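Alkyl hydroperoxide reductase, C subunit (Enterococcus faecalis, PDB 5Y63) probably reduces hydrogen peroxide and organic hydroperoxides to water and alcohols, as a thiol-specific peroxiredoxin of the AhpC/Prx1 subfamily built as a ring of five homodimers. Local coordinates at residues D25-G30 with Y105-D110; F47-A52 with Y80-D85; A52-V57 with H90-D95. One frame throughout, in Å; residues are numbered along the deposited sequence.

How the interactions relate
Strand 23-28, near the N terminus, pairs locally with strand 31-36 and, much later, with strand 107-109 in interaction 1, which closes the longest loop; the other two contacts nest inside it. Within that loop strand 44-49 pairs in parallel with strand 77-83 in interaction 2. The chain leaving strand 44-49 passes through A52, which interactions 2 and 3 share, and meets helix 87-96 in interaction 3. Because the segments come in the order 47-52, 52-57, 80-85 and 90-95, interactions 2 and 3 cross. Strand 107-109 lies between strands 23-28 and 77-83, joining interactions 1 and 2 in one sheet, while helix 87-96 connects that sheet to the loop before helix 58-67, which starts at the predicted active-site cysteine.

Interaction 1 (D25-G30 with Y105-D110); sequences DAYHDG and YPMLAD
Y27 O accepts the backbone N-H of M107 at 2.7 Å in an almost straight bond (176°), and the CA of P106 makes a CA-H...O contact with the same oxygen. The return bond of this hydrogen-bonded antiparallel pair, Y27 N to M107 O, is longer at 2.9 Å and more bent; the CA of A26 also comes within 3.3 Å of M107 O. Two residues along, past the non-hydrogen-bonded pair A26 and L108, A109 N donates to D25 O. The strands thus join edge to edge, attaching the hairpin of strands 23-28 and 31-36 to strand 107-109 of the sheet, an N-terminal addition to the thioredoxin fold as in other peroxiredoxins. Y27 and M107 put their side chains on one face of this sheet, side by side. Y27 CG is anti to the backbone N (chi1 176°), and M107 SD reaches the edge of the tyrosine ring near its plane, 4.0 Å from CD2, a Met-aromatic contact. Helix 87-96 packs on the same ring through H90, K91 and A94. On the other face A26 CB meets L108 CD2 at 3.8 Å, an apolar pair that V35 of the hairpin also touches. Beyond the last backbone bond, H28 lays one face of its imidazole against the P106 ring: P106 CD sits over that face, 3.9 Å from the ring centroid, displaced toward the rim, while P106 CB lies 3.7 Å from H28 ND1. At the opposite end of the paired strands, the carboxylate of D25 turns to R34 in a salt bridge.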
loop_
_atom_site.group_PDB
_atom_site.type_symbol
_atom_site.label_atom_id
_atom_site.label_comp_id
_atom_site.label_asym_id
_atom_site.label_seq_id
_atom_site.Cartn_x
_atom_site.Cartn_y
_atom_site.Cartn_z
ATOM N N ASP A 25 -31.937 -25.040 4.704
ATOM C CA ASP A 25 -33.205 -25.750 4.576
ATOM C C ASP A 25 -33.011 -27.060 3.827
ATOM O O ASP A 25 -32.094 -27.190 3.011
ATOM C CB ASP A 25 -34.226 -24.889 3.835
ATOM C CG ASP A 25 -34.545 -23.603 4.565
ATOM O OD1 ASP A 25 -34.869 -23.666 5.769
ATOM O OD2 ASP A 25 -34.476 -22.528 3.936
ATOM N N ALA A 26 -33.887 -28.022 4.108
ATOM C CA ALA A 26 -33.846 -29.332 3.462
ATOM C C ALA A 26 -35.251 -29.866 3.192
ATOM O O ALA A 26 -36.243 -29.321 3.675
ATOM C CB ALA A 26 -33.070 -30.316 4.324
ATOM N N TYR A 27 -35.316 -30.931 2.400
ATOM C CA TYR A 27 -36.558 -31.647 2.137
ATOM C C TYR A 27 -36.313 -33.116 2.441
ATOM O O TYR A 27 -35.406 -33.725 1.871
ATOM C CB TYR A 27 -36.986 -31.462 0.682
ATOM C CG TYR A 27 -38.218 -32.251 0.297
ATOM C CD1 TYR A 27 -39.483 -31.857 0.725
ATOM C CD2 TYR A 27 -38.118 -33.390 -0.499
ATOM C CE1 TYR A 27 -40.614 -32.577 0.373
ATOM C CE2 TYR A 27 -39.241 -34.116 -0.857
ATOM C CZ TYR A 27 -40.486 -33.707 -0.419
ATOM O OH TYR A 27 -41.604 -34.428 -0.776
ATOM N N HIS A 28 -37.117 -33.677 3.342
ATOM C CA HIS A 28 -36.863 -35.004 3.888
ATOM C C HIS A 28 -38.180 -35.713 4.197
ATOM O O HIS A 28 -38.908 -35.308 5.105
ATOM C CB HIS A 28 -36.026 -34.873 5.163
ATOM C CG HIS A 28 -35.317 -36.130 5.561
ATOM N ND1 HIS A 28 -34.379 -36.164 6.570
ATOM C CD2 HIS A 28 -35.395 -37.390 5.076
ATOM C CE1 HIS A 28 -33.919 -37.396 6.699
ATOM N NE2 HIS A 28 -34.517 -38.159 5.803
ATOM N N ASP A 29 -38.479 -36.767 3.439
ATOM C CA ASP A 29 -39.718 -37.532 3.609
ATOM C C ASP A 29 -40.949 -36.628 3.640
ATOM O O ASP A 29 -41.667 -36.569 4.640
ATOM C CB ASP A 29 -39.656 -38.395 4.877
ATOM C CG ASP A 29 -38.785 -39.619 4.704
ATOM O OD1 ASP A 29 -39.175 -40.517 3.930
ATOM O OD2 ASP A 29 -37.719 -39.690 5.351
ATOM N N GLY A 30 -41.165 -35.902 2.548
ATOM C CA GLY A 30 -42.383 -35.115 2.369
ATOM C C GLY A 30 -42.559 -33.889 3.251
ATOM O O GLY A 30 -43.647 -33.309 3.272
ATOM N N TYR A 105 -33.684 -40.024 1.486
ATOM C CA TYR A 105 -32.608 -39.212 2.071
ATOM C C TYR A 105 -32.933 -37.713 2.016
ATOM O O TYR A 105 -33.790 -37.296 1.235
ATOM C CB TYR A 105 -31.237 -39.520 1.428
ATOM C CG TYR A 105 -31.165 -39.496 -0.088
ATOM C CD1 TYR A 105 -31.041 -38.296 -0.784
ATOM C CD2 TYR A 105 -31.172 -40.681 -0.823
ATOM C CE1 TYR A 105 -30.956 -38.274 -2.168
ATOM C CE2 TYR A 105 -31.088 -40.669 -2.207
ATOM C CZ TYR A 105 -30.980 -39.464 -2.875
ATOM O OH TYR A 105 -30.898 -39.450 -4.249
ATOM N N PRO A 106 -32.271 -36.906 2.872
ATOM C CA PRO A 106 -32.530 -35.463 2.901
ATOM C C PRO A 106 -31.951 -34.714 1.699
ATOM O O PRO A 106 -30.768 -34.857 1.388
ATOM C CB PRO A 106 -31.850 -35.004 4.199
ATOM C CG PRO A 106 -30.816 -36.029 4.477
ATOM C CD PRO A 106 -31.385 -37.321 3.976
ATOM N N MET A 107 -32.793 -33.921 1.040
ATOM C CA MET A 107 -32.378 -33.096 -0.090
ATOM C C MET A 107 -32.113 -31.664 0.372
ATOM O O MET A 107 -33.051 -30.903 0.635
ATOM C CB MET A 107 -33.465 -33.100 -1.162
ATOM C CG MET A 107 -33.891 -34.485 -1.612
ATOM S SD MET A 107 -35.132 -34.401 -2.915
ATOM C CE MET A 107 -34.115 -33.936 -4.316
ATOM N N LEU A 108 -30.837 -31.299 0.471
ATOM C CA LEU A 108 -30.451 -29.969 0.939
ATOM C C LEU A 108 -30.680 -28.918 -0.141
ATOM O O LEU A 108 -30.442 -29.166 -1.323
ATOM C CB LEU A 108 -28.980 -29.941 1.363
ATOM C CG LEU A 108 -28.519 -30.934 2.435
ATOM C CD1 LEU A 108 -27.074 -30.643 2.817
ATOM C CD2 LEU A 108 -29.410 -30.898 3.668
ATOM N N ALA A 109 -31.152 -27.748 0.280
ATOM C CA ALA A 109 -31.320 -26.607 -0.609
ATOM C C ALA A 109 -30.154 -25.655 -0.394
ATOM O O ALA A 109 -29.705 -25.460 0.739
ATOM C CB ALA A 109 -32.633 -25.902 -0.318
ATOM N N ASP A 110 -29.669 -25.061 -1.482
ATOM C CA ASP A 110 -28.551 -24.129 -1.408
ATOM C C ASP A 110 -28.729 -22.956 -2.375
ATOM O O ASP A 110 -27.921 -22.774 -3.282
ATOM C CB ASP A 110 -27.238 -24.872 -1.690
ATOM C CG ASP A 110 -26.011 -24.019 -1.425
ATOM O OD1 ASP A 110 -26.072 -23.125 -0.555
ATOM O OD2 ASP A 110 -24.979 -24.247 -2.088
#

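Interaction 2 (F47-A52 with Y80-D85); sequences FFFYPA and YSVSED
Y50 carries its CG between the backbone N and the carbonyl carbon (chi1 67°), the crowded position, and the phenol ring lies across S83, whose CB stands over one face, 3.6 Å from the ring centroid. F49 instead has CG anti to its own carbonyl carbon (chi1 -74°), and its ring lies alongside V82. V82 CB is over that ring's face, and V82 CG1 comes to 3.5 Å from F49 CE2. The other methyl, CG2, meets the edge of F47, 3.9 Å from CD2. The F47 and Y80 rings are close to parallel but offset, with little overlap. The backbones behind these side chains form a parallel ladder. F48 N donates to Y80 O, F48 O receives V82 N, and Y50 N reaches V82 O at 3.0 Å. Two waters bridge the segments: one donates to Y50 OH at 2.9 Å and is hydrogen-bonded to S81 OG, and another donates to P51 O while accepting from E84 N. S83 OG accepts from D85 N at 3.0 Å, forming an ST turn. The polar ends then turn to the next residue of the loop: Y50 OH bonds to D53 OD1, and D85 OD2 receives D53 N. Strands 44-49 and 77-83, linked through helices 58-67 and 69-74, make a beta-alpha-beta crossover of the thioredoxin fold, and P51 begins the peroxiredoxin signature that runs through S55 to C58, the predicted peroxidatic cysteine.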
loop_
_atom_site.group_PDB
_atom_site.type_symbol
_atom_site.label_atom_id
_atom_site.label_comp_id
_atom_site.label_asym_id
_atom_site.label_seq_id
_atom_site.Cartn_x
_atom_site.Cartn_y
_atom_site.Cartn_z
ATOM N N PHE A 47 -22.065 -35.893 0.419
ATOM C CA PHE A 47 -22.708 -34.760 -0.239
ATOM C C PHE A 47 -22.791 -35.065 -1.730
ATOM O O PHE A 47 -21.782 -35.381 -2.354
ATOM C CB PHE A 47 -21.933 -33.467 0.010
ATOM C CG PHE A 47 -22.061 -32.955 1.414
ATOM C CD1 PHE A 47 -21.260 -33.463 2.427
ATOM C CD2 PHE A 47 -22.993 -31.975 1.726
ATOM C CE1 PHE A 47 -21.383 -32.999 3.725
ATOM C CE2 PHE A 47 -23.120 -31.506 3.022
ATOM C CZ PHE A 47 -22.313 -32.018 4.023
ATOM N N PHE A 48 -23.996 -34.986 -2.287
ATOM C CA PHE A 48 -24.234 -35.351 -3.677
ATOM C C PHE A 48 -24.758 -34.143 -4.449
ATOM O O PHE A 48 -25.968 -33.930 -4.562
ATOM C CB PHE A 48 -25.216 -36.522 -3.750
ATOM C CG PHE A 48 -25.255 -37.200 -5.089
ATOM C CD1 PHE A 48 -24.339 -38.196 -5.397
ATOM C CD2 PHE A 48 -26.207 -36.850 -6.037
ATOM C CE1 PHE A 48 -24.369 -38.827 -6.628
ATOM C CE2 PHE A 48 -26.243 -37.478 -7.267
ATOM C CZ PHE A 48 -25.323 -38.469 -7.562
ATOM N N PHE A 49 -23.829 -33.346 -4.969
ATOM C CA PHE A 49 -24.174 -32.154 -5.737
ATOM C C PHE A 49 -24.707 -32.531 -7.114
ATOM O O PHE A 49 -24.212 -33.469 -7.736
ATOM C CB PHE A 49 -22.954 -31.252 -5.899
ATOM C CG PHE A 49 -22.583 -30.508 -4.658
ATOM C CD1 PHE A 49 -21.706 -31.057 -3.739
ATOM C CD2 PHE A 49 -23.102 -29.248 -4.415
ATOM C CE1 PHE A 49 -21.356 -30.364 -2.595
ATOM C CE2 PHE A 49 -22.759 -28.549 -3.276
ATOM C CZ PHE A 49 -21.885 -29.108 -2.363
ATOM N N TYR A 50 -25.710 -31.791 -7.584
ATOM C CA TYR A 50 -26.250 -31.977 -8.933
ATOM C C TYR A 50 -26.784 -30.645 -9.481
ATOM O O TYR A 50 -27.194 -29.782 -8.706
ATOM C CB TYR A 50 -27.342 -33.057 -8.934
ATOM C CG TYR A 50 -28.583 -32.668 -8.168
ATOM C CD1 TYR A 50 -28.631 -32.777 -6.786
ATOM C CD2 TYR A 50 -29.706 -32.181 -8.827
ATOM C CE1 TYR A 50 -29.760 -32.410 -6.078
ATOM C CE2 TYR A 50 -30.839 -31.811 -8.131
ATOM C CZ TYR A 50 -30.864 -31.929 -6.756
ATOM O OH TYR A 50 -31.988 -31.562 -6.056
ATOM N N PRO A 51 -26.785 -30.477 -10.819
ATOM C CA PRO A 51 -27.053 -29.164 -11.423
ATOM C C PRO A 51 -28.439 -28.565 -11.187
ATOM O O PRO A 51 -28.535 -27.443 -10.691
ATOM C CB PRO A 51 -26.827 -29.407 -12.923
ATOM C CG PRO A 51 -25.986 -30.632 -12.996
ATOM C CD PRO A 51 -26.430 -31.475 -11.844
ATOM N N ALA A 52 -29.500 -29.285 -11.548
ATOM C CA ALA A 52 -30.837 -28.686 -11.559
ATOM C C ALA A 52 -31.976 -29.673 -11.327
ATOM O O ALA A 52 -31.930 -30.816 -11.781
ATOM C CB ALA A 52 -31.056 -27.951 -12.876
ATOM N N TYR A 80 -26.650 -36.595 1.598
ATOM C CA TYR A 80 -27.189 -35.242 1.460
ATOM C C TYR A 80 -27.066 -34.766 0.011
ATOM O O TYR A 80 -25.991 -34.350 -0.418
ATOM C CB TYR A 80 -26.445 -34.277 2.387
ATOM C CG TYR A 80 -26.447 -34.688 3.841
ATOM C CD1 TYR A 80 -27.484 -34.311 4.692
ATOM C CD2 TYR A 80 -25.406 -35.448 4.369
ATOM C CE1 TYR A 80 -27.487 -34.683 6.026
ATOM C CE2 TYR A 80 -25.399 -35.824 5.703
ATOM C CZ TYR A 80 -26.441 -35.438 6.528
ATOM O OH TYR A 80 -26.437 -35.812 7.854
ATOM N N SER A 81 -28.159 -34.834 -0.747
ATOM C CA SER A 81 -28.161 -34.312 -2.112
ATOM C C SER A 81 -28.259 -32.792 -2.068
ATOM O O SER A 81 -29.073 -32.237 -1.327
ATOM C CB SER A 81 -29.304 -34.902 -2.940
ATOM O OG SER A 81 -30.550 -34.300 -2.634
ATOM N N VAL A 82 -27.424 -32.128 -2.860
ATOM C CA VAL A 82 -27.329 -30.676 -2.834
ATOM C C VAL A 82 -27.550 -30.095 -4.228
ATOM O O VAL A 82 -27.015 -30.590 -5.220
ATOM C CB VAL A 82 -25.957 -30.206 -2.304
ATOM C CG1 VAL A 82 -26.017 -28.740 -1.898
ATOM C CG2 VAL A 82 -25.513 -31.059 -1.125
ATOM N N SER A 83 -28.349 -29.037 -4.282
ATOM C CA SER A 83 -28.590 -28.293 -5.509
ATOM C C SER A 83 -28.779 -26.823 -5.149
ATOM O O SER A 83 -29.055 -26.491 -3.995
ATOM C CB SER A 83 -29.821 -28.855 -6.229
ATOM O OG SER A 83 -30.479 -27.883 -7.022
ATOM N N GLU A 84 -28.629 -25.947 -6.136
ATOM C CA GLU A 84 -28.835 -24.518 -5.925
ATOM C C GLU A 84 -30.321 -24.147 -5.946
ATOM O O GLU A 84 -30.672 -22.968 -5.899
ATOM C CB GLU A 84 -28.063 -23.706 -6.970
ATOM C CG GLU A 84 -26.563 -23.958 -6.966
ATOM C CD GLU A 84 -25.899 -23.569 -5.660
ATOM O OE1 GLU A 84 -25.663 -22.363 -5.449
ATOM O OE2 GLU A 84 -25.607 -24.470 -4.846
ATOM N N ASP A 85 -31.189 -25.155 -6.023
ATOM C CA ASP A 85 -32.631 -24.958 -5.941
ATOM C C ASP A 85 -33.077 -24.825 -4.490
ATOM O O ASP A 85 -32.400 -25.296 -3.574
ATOM C CB ASP A 85 -33.361 -26.127 -6.609
ATOM C CG ASP A 85 -33.112 -26.187 -8.102
ATOM O OD1 ASP A 85 -33.605 -25.288 -8.815
ATOM O OD2 ASP A 85 -32.424 -27.124 -8.562
HETATM O O HOH W 1 -31.280 -31.592 -3.282
HETATM O O HOH W 2 -26.955 -26.881 -8.491
#

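Interaction 3 (A52-V57 with H90-D95); sequences ADFSFV and HKAWAD
W93 offers one face of its indole to the loop: D53 CA lies over the centre of the six-membered ring, 3.8 Å from its centroid, and F54 N sits above the same face, nearer the rim. The phenyl ring of F54 in turn has W93 CD1 over its centre, and the two ring planes are inclined by 35°. The side chains of F54 and W93 run antiparallel past one another, with F54 CE1 3.6 Å from W93 CB and F54 CZ alongside A92, its CB 4.1 Å away. At the edge of the H90 imidazole lies the carboxylate of D53. With CG anti to its carbonyl carbon (chi1 -70°), D53 crosses H90 at about a right angle, and OD2 accepts the hydrogen bond from H90 ND1 on its syn lone pair, at 2.7 Å. The bond is bent, 141° at the hydrogen, with the oxygen somewhat out of the imidazole plane. D53 CG also rests 3.3 Å from W93 CE3, over the indole. The loop before helix 58-67 is thereby fastened to helix 87-96, and a neighbouring subunit joins in: F54 packs on A92 of that subunit, and A92 on its F54. The other imidazole nitrogen, NE2, probably donates to L108 O of strand 107-109. With one nitrogen facing a carboxylate and the other a carbonyl oxygen, both would act as donors, an arrangement consistent with a positively charged H90 paired with an ionised D53.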
loop_
_atom_site.group_PDB
_atom_site.type_symbol
_atom_site.label_atom_id
_atom_site.label_comp_id
_atom_site.label_asym_id
_atom_site.label_seq_id
_atom_site.Cartn_x
_atom_site.Cartn_y
_atom_site.Cartn_z
ATOM N N ALA A 52 -29.500 -29.285 -11.548
ATOM C CA ALA A 52 -30.837 -28.686 -11.559
ATOM C C ALA A 52 -31.976 -29.673 -11.327
ATOM O O ALA A 52 -31.930 -30.816 -11.781
ATOM C CB ALA A 52 -31.056 -27.951 -12.876
ATOM N N ASP A 53 -33.005 -29.209 -10.619
ATOM C CA ASP A 53 -34.257 -29.946 -10.496
ATOM C C ASP A 53 -35.025 -29.873 -11.812
ATOM O O ASP A 53 -34.717 -29.061 -12.684
ATOM C CB ASP A 53 -35.116 -29.383 -9.360
ATOM C CG ASP A 53 -34.532 -29.661 -7.991
ATOM O OD1 ASP A 53 -33.307 -29.853 -7.887
ATOM O OD2 ASP A 53 -35.302 -29.693 -7.012
ATOM N N PHE A 54 -36.046 -30.713 -11.925
ATOM C CA PHE A 54 -36.804 -30.893 -13.163
ATOM C C PHE A 54 -35.889 -30.998 -14.382
ATOM O O PHE A 54 -36.067 -30.300 -15.381
ATOM C CB PHE A 54 -37.836 -29.773 -13.315
ATOM C CG PHE A 54 -38.912 -29.814 -12.270
ATOM C CD1 PHE A 54 -38.701 -29.263 -11.013
ATOM C CD2 PHE A 54 -40.129 -30.424 -12.533
ATOM C CE1 PHE A 54 -39.688 -29.308 -10.044
ATOM C CE2 PHE A 54 -41.122 -30.472 -11.569
ATOM C CZ PHE A 54 -40.902 -29.912 -10.323
ATOM N N SER A 55 -34.903 -31.883 -14.269
ATOM C CA SER A 55 -33.946 -32.150 -15.332
ATOM C C SER A 55 -34.053 -33.619 -15.734
ATOM O O SER A 55 -34.783 -34.390 -15.106
ATOM C CB SER A 55 -32.531 -31.820 -14.855
ATOM O OG SER A 55 -31.635 -31.735 -15.947
ATOM N N PHE A 56 -33.321 -34.001 -16.777
ATOM C CA PHE A 56 -33.443 -35.336 -17.366
ATOM C C PHE A 56 -32.424 -36.334 -16.818
ATOM O O PHE A 56 -32.778 -37.472 -16.508
ATOM C CB PHE A 56 -33.329 -35.243 -18.889
ATOM C CG PHE A 56 -34.316 -34.289 -19.506
ATOM C CD1 PHE A 56 -35.651 -34.646 -19.647
ATOM C CD2 PHE A 56 -33.913 -33.027 -19.933
ATOM C CE1 PHE A 56 -36.566 -33.769 -20.210
ATOM C CE2 PHE A 56 -34.823 -32.146 -20.497
ATOM C CZ PHE A 56 -36.151 -32.517 -20.635
ATOM N N VAL A 57 -31.172 -35.903 -16.691
ATOM C CA VAL A 57 -30.088 -36.779 -16.224
ATOM C C VAL A 57 -30.066 -36.912 -14.695
ATOM O O VAL A 57 -29.732 -37.977 -14.172
ATOM C CB VAL A 57 -28.705 -36.283 -16.716
ATOM C CG1 VAL A 57 -27.587 -37.199 -16.228
ATOM C CG2 VAL A 57 -28.680 -36.185 -18.236
ATOM N N HIS A 90 -37.665 -28.587 -4.397
ATOM C CA HIS A 90 -37.447 -30.014 -4.150
ATOM C C HIS A 90 -38.760 -30.739 -3.867
ATOM O O HIS A 90 -38.981 -31.842 -4.365
ATOM C CB HIS A 90 -36.480 -30.234 -2.981
ATOM C CG HIS A 90 -35.087 -29.745 -3.236
ATOM N ND1 HIS A 90 -34.488 -29.802 -4.477
ATOM C CD2 HIS A 90 -34.164 -29.215 -2.400
ATOM C CE1 HIS A 90 -33.265 -29.312 -4.397
ATOM N NE2 HIS A 90 -33.042 -28.951 -3.146
ATOM N N LYS A 91 -39.626 -30.113 -3.071
ATOM C CA LYS A 91 -40.934 -30.685 -2.746
ATOM C C LYS A 91 -41.773 -30.922 -4.000
ATOM O O LYS A 91 -42.361 -31.992 -4.166
ATOM C CB LYS A 91 -41.691 -29.771 -1.779
ATOM C CG LYS A 91 -43.038 -30.318 -1.327
ATOM C CD LYS A 91 -43.708 -29.377 -0.338
ATOM C CE LYS A 91 -45.214 -29.579 -0.286
ATOM N NZ LYS A 91 -45.892 -28.425 0.365
ATOM N N ALA A 92 -41.827 -29.922 -4.874
ATOM C CA ALA A 92 -42.569 -30.033 -6.129
ATOM C C ALA A 92 -41.972 -31.094 -7.055
ATOM O O ALA A 92 -42.703 -31.785 -7.768
ATOM C CB ALA A 92 -42.611 -28.686 -6.834
ATOM N N TRP A 93 -40.647 -31.216 -7.041
ATOM C CA TRP A 93 -39.946 -32.205 -7.860
ATOM C C TRP A 93 -40.239 -33.628 -7.384
ATOM O O TRP A 93 -40.322 -34.551 -8.193
ATOM C CB TRP A 93 -38.437 -31.925 -7.843
ATOM C CG TRP A 93 -37.653 -32.595 -8.936
ATOM C CD1 TRP A 93 -38.103 -32.957 -10.176
ATOM C CD2 TRP A 93 -36.261 -32.944 -8.900
ATOM N NE1 TRP A 93 -37.085 -33.529 -10.903
ATOM C CE2 TRP A 93 -35.944 -33.531 -10.144
ATOM C CE3 TRP A 93 -35.257 -32.831 -7.932
ATOM C CZ2 TRP A 93 -34.663 -33.999 -10.446
ATOM C CZ3 TRP A 93 -33.983 -33.296 -8.235
ATOM C CH2 TRP A 93 -33.700 -33.872 -9.482
ATOM N N ALA A 94 -40.401 -33.794 -6.072
ATOM C CA ALA A 94 -40.787 -35.082 -5.490
ATOM C C ALA A 94 -42.221 -35.451 -5.864
ATOM O O ALA A 94 -42.513 -36.610 -6.161
ATOM C CB ALA A 94 -40.631 -35.047 -3.978
ATOM N N ASP A 95 -43.109 -34.460 -5.841
ATOM C CA ASP A 95 -44.501 -34.654 -6.242
ATOM C C ASP A 95 -44.606 -34.952 -7.734
ATOM O O ASP A 95 -45.350 -35.842 -8.139
ATOM C CB ASP A 95 -45.344 -33.413 -5.916
ATOM C CG ASP A 95 -45.461 -33.149 -4.421
ATOM O OD1 ASP A 95 -44.708 -33.764 -3.634
ATOM O OD2 ASP A 95 -46.309 -32.315 -4.034
#